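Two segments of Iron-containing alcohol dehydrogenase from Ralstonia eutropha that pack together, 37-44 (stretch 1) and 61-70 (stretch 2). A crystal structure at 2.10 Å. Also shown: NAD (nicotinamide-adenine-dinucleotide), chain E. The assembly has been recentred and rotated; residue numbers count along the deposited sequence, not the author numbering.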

# COMPACT_ATOMS: atom_id res chain seq x y z
N LYS A 37 9.38 27.92 -0.80
CA LYS A 37 9.17 29.24 -1.38
C LYS A 37 9.84 29.46 -2.76
O LYS A 37 9.47 30.39 -3.46
CB LYS A 37 9.66 30.33 -0.40
CG LYS A 37 8.99 30.35 0.98
N ARG A 38 10.82 28.64 -3.14
CA ARG A 38 11.54 28.85 -4.42
C ARG A 38 11.82 27.49 -5.04
O ARG A 38 12.81 26.86 -4.72
CB ARG A 38 12.87 29.60 -4.21
CG ARG A 38 12.74 31.05 -3.80
CD ARG A 38 14.07 31.62 -3.24
NE ARG A 38 14.51 30.87 -2.05
CZ ARG A 38 14.09 31.08 -0.79
NH1 ARG A 38 13.23 32.07 -0.50
NH2 ARG A 38 14.55 30.31 0.20
N ALA A 39 10.94 27.06 -5.94
CA ALA A 39 11.04 25.75 -6.52
C ALA A 39 11.69 25.85 -7.90
O ALA A 39 11.25 26.61 -8.74
CB ALA A 39 9.64 25.12 -6.59
N LEU A 40 12.73 25.05 -8.12
CA LEU A 40 13.41 24.98 -9.41
C LEU A 40 12.78 23.84 -10.20
O LEU A 40 12.75 22.71 -9.73
CB LEU A 40 14.89 24.69 -9.22
CG LEU A 40 15.77 24.55 -10.46
CD1 LEU A 40 15.85 25.90 -11.24
CD2 LEU A 40 17.15 24.05 -10.00
N VAL A 41 12.33 24.14 -11.41
CA VAL A 41 11.71 23.18 -12.30
C VAL A 41 12.81 22.58 -13.19
O VAL A 41 13.62 23.32 -13.81
CB VAL A 41 10.61 23.84 -13.18
CG1 VAL A 41 9.95 22.75 -14.09
CG2 VAL A 41 9.58 24.59 -12.29
N LEU A 42 12.80 21.26 -13.27
CA LEU A 42 13.78 20.50 -13.99
C LEU A 42 13.16 19.80 -15.17
O LEU A 42 12.03 19.28 -15.08
CB LEU A 42 14.35 19.43 -13.05
CG LEU A 42 14.89 19.83 -11.68
CD1 LEU A 42 15.26 18.60 -10.80
CD2 LEU A 42 16.07 20.76 -11.87
N CYS A 43 13.91 19.73 -16.26
CA CYS A 43 13.47 18.97 -17.44
C CYS A 43 14.62 18.68 -18.37
O CYS A 43 15.73 19.18 -18.16
CB CYS A 43 12.38 19.73 -18.22
SG CYS A 43 12.89 21.34 -18.85
N THR A 44 14.36 17.87 -19.38
CA THR A 44 15.31 17.63 -20.44
C THR A 44 15.07 18.80 -21.43
O THR A 44 14.02 19.46 -21.37
CB THR A 44 15.04 16.33 -21.19
OG1 THR A 44 13.72 16.37 -21.73
CG2 THR A 44 15.16 15.12 -20.30
PA NAD E . 13.83 9.30 -20.06
O1A NAD E . 13.56 10.05 -18.79
O2A NAD E . 15.27 9.11 -20.20
O5B NAD E . 13.03 9.97 -21.29
C5B NAD E . 13.39 9.67 -22.64
C4B NAD E . 12.96 10.82 -23.53
O4B NAD E . 11.55 10.93 -23.60
C3B NAD E . 13.44 12.15 -22.99
O3B NAD E . 13.92 12.97 -24.02
C2B NAD E . 12.21 12.81 -22.42
O2B NAD E . 12.29 14.22 -22.44
C1B NAD E . 11.14 12.26 -23.35
N9A NAD E . 9.81 12.22 -22.73
C8A NAD E . 9.56 11.69 -21.49
N7A NAD E . 8.24 11.80 -21.26
C5A NAD E . 7.64 12.40 -22.30
C6A NAD E . 6.32 12.80 -22.54
N6A NAD E . 5.30 12.32 -21.86
N1A NAD E . 6.04 13.46 -23.71
C2A NAD E . 7.03 13.72 -24.62
N3A NAD E . 8.34 13.32 -24.39
C4A NAD E . 8.64 12.69 -23.23
O3 NAD E . 13.17 7.83 -20.14
PN NAD E . 12.70 6.91 -18.91
O1N NAD E . 12.63 5.52 -19.55
O2N NAD E . 11.55 7.52 -18.22
O5D NAD E . 13.84 6.94 -17.85
C5D NAD E . 14.89 6.02 -17.90
C4D NAD E . 15.98 6.54 -16.98
O4D NAD E . 15.46 6.51 -15.68
C3D NAD E . 17.20 5.64 -16.97
O3D NAD E . 18.30 6.40 -16.59
C2D NAD E . 16.86 4.64 -15.90
O2D NAD E . 17.99 3.98 -15.42
C1D NAD E . 16.18 5.58 -14.90
N1N NAD E . 15.32 4.83 -13.96
C2N NAD E . 15.67 4.85 -12.63
C3N NAD E . 14.89 4.17 -11.70
C7N NAD E . 15.21 4.26 -10.23
O7N NAD E . 14.39 3.62 -9.30
N7N NAD E . 16.23 4.96 -9.77
C4N NAD E . 13.75 3.48 -12.14
C5N NAD E . 13.41 3.48 -13.49
C6N NAD E . 14.20 4.19 -14.40
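Stretch 2 (61-70) LSAGVYAGAV

Neighbouring parallel strands are joined by their backbones, while their side chains pack in small apolar pairs on the two faces of the sheet, and this pairing follows that rule with one irregularity. On the face carrying Val41 and Val65, Val41 CB lies 4.1 Å from Val65 CG2, and the sulfur of Cys43 extends the patch, with SG 3.8 Å from Val65 CG1 and 3.6 Å from Ala67 CB. On the face of Leu42 and Tyr66, Leu42 CD2 approaches Tyr66 CB at 4.1 Å, and Leu40 CD1 reaches the same CB at 4.2 Å.

Between these two patches, residues 62-66 form a strand, extended except at Ala63 (psi 6°) and Gly64 (phi 106°), running parallel to strand 39-42, the axes inclined by 20° and 4.6 Å apart at their closest. Ala39 N donates to Leu61 O (2.8 Å) and Ala63 N to Ala39 O (2.7 Å). A bulge at Ala63 and Gly64 then shifts the register by one residue, and the phi of Gly64 suits glycine. The ladder resumes with Val41 N to Gly64 O (3.0 Å), Tyr66 N to Val41 O (2.7 Å) and Cys43 N to Tyr66 O (3.1 Å).

Beyond the strand, Ala69 N still reaches Cys43 O at 2.8 Å. At the polar edge, Thr44 OG1 donates a hydrogen bond to O2B of NAD at 2.7 Å, tying this end of the pairing to the dinucleotide.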

# COMPACT_ATOMS: atom_id res chain seq x y z
N LEU A 61 6.46 31.44 -6.93
CA LEU A 61 7.15 30.35 -6.26
C LEU A 61 8.24 29.77 -7.16
O LEU A 61 9.04 29.01 -6.69
CB LEU A 61 6.20 29.22 -5.88
CG LEU A 61 5.13 29.47 -4.84
CD1 LEU A 61 4.11 28.41 -4.94
CD2 LEU A 61 5.78 29.53 -3.42
N SER A 62 8.25 30.11 -8.44
CA SER A 62 9.20 29.58 -9.39
C SER A 62 10.62 30.14 -9.23
O SER A 62 10.81 31.31 -9.18
CB SER A 62 8.75 29.91 -10.82
OG SER A 62 9.70 29.43 -11.76
N ALA A 63 11.60 29.26 -9.16
CA ALA A 63 13.02 29.63 -9.11
C ALA A 63 13.58 29.55 -10.53
O ALA A 63 14.75 29.73 -10.72
CB ALA A 63 13.81 28.67 -8.19
N GLY A 64 12.74 29.30 -11.52
CA GLY A 64 13.18 29.17 -12.91
C GLY A 64 13.18 27.72 -13.38
O GLY A 64 12.78 26.82 -12.65
N VAL A 65 13.64 27.52 -14.61
CA VAL A 65 13.67 26.22 -15.24
C VAL A 65 15.09 25.86 -15.61
O VAL A 65 15.79 26.64 -16.22
CB VAL A 65 12.82 26.17 -16.52
CG1 VAL A 65 13.01 24.83 -17.25
CG2 VAL A 65 11.37 26.42 -16.21
N TYR A 66 15.53 24.69 -15.18
CA TYR A 66 16.82 24.17 -15.52
C TYR A 66 16.49 23.02 -16.45
O TYR A 66 16.03 21.97 -16.00
CB TYR A 66 17.56 23.65 -14.31
CG TYR A 66 18.89 23.05 -14.71
CD1 TYR A 66 19.01 21.71 -15.00
CD2 TYR A 66 20.01 23.86 -14.84
CE1 TYR A 66 20.22 21.17 -15.38
CE2 TYR A 66 21.22 23.33 -15.20
CZ TYR A 66 21.32 22.01 -15.46
OH TYR A 66 22.52 21.50 -15.81
N ALA A 67 16.77 23.23 -17.72
CA ALA A 67 16.43 22.29 -18.79
C ALA A 67 17.58 21.46 -19.28
O ALA A 67 17.67 21.19 -20.47
CB ALA A 67 15.82 23.05 -19.95
N GLY A 68 18.43 20.98 -18.40
CA GLY A 68 19.52 20.13 -18.82
C GLY A 68 19.51 18.71 -18.28
O GLY A 68 20.56 18.10 -18.16
N ALA A 69 18.36 18.15 -17.96
CA ALA A 69 18.36 16.75 -17.52
C ALA A 69 18.91 15.94 -18.69
O ALA A 69 18.66 16.30 -19.84
CB ALA A 69 17.01 16.26 -17.17
N VAL A 70 19.60 14.84 -18.36
CA VAL A 70 20.22 13.96 -19.34
C VAL A 70 20.18 12.50 -18.89
O VAL A 70 20.43 12.19 -17.71
CB VAL A 70 21.70 14.34 -19.59
CG1 VAL A 70 22.39 13.27 -20.42
CG2 VAL A 70 21.83 15.73 -20.24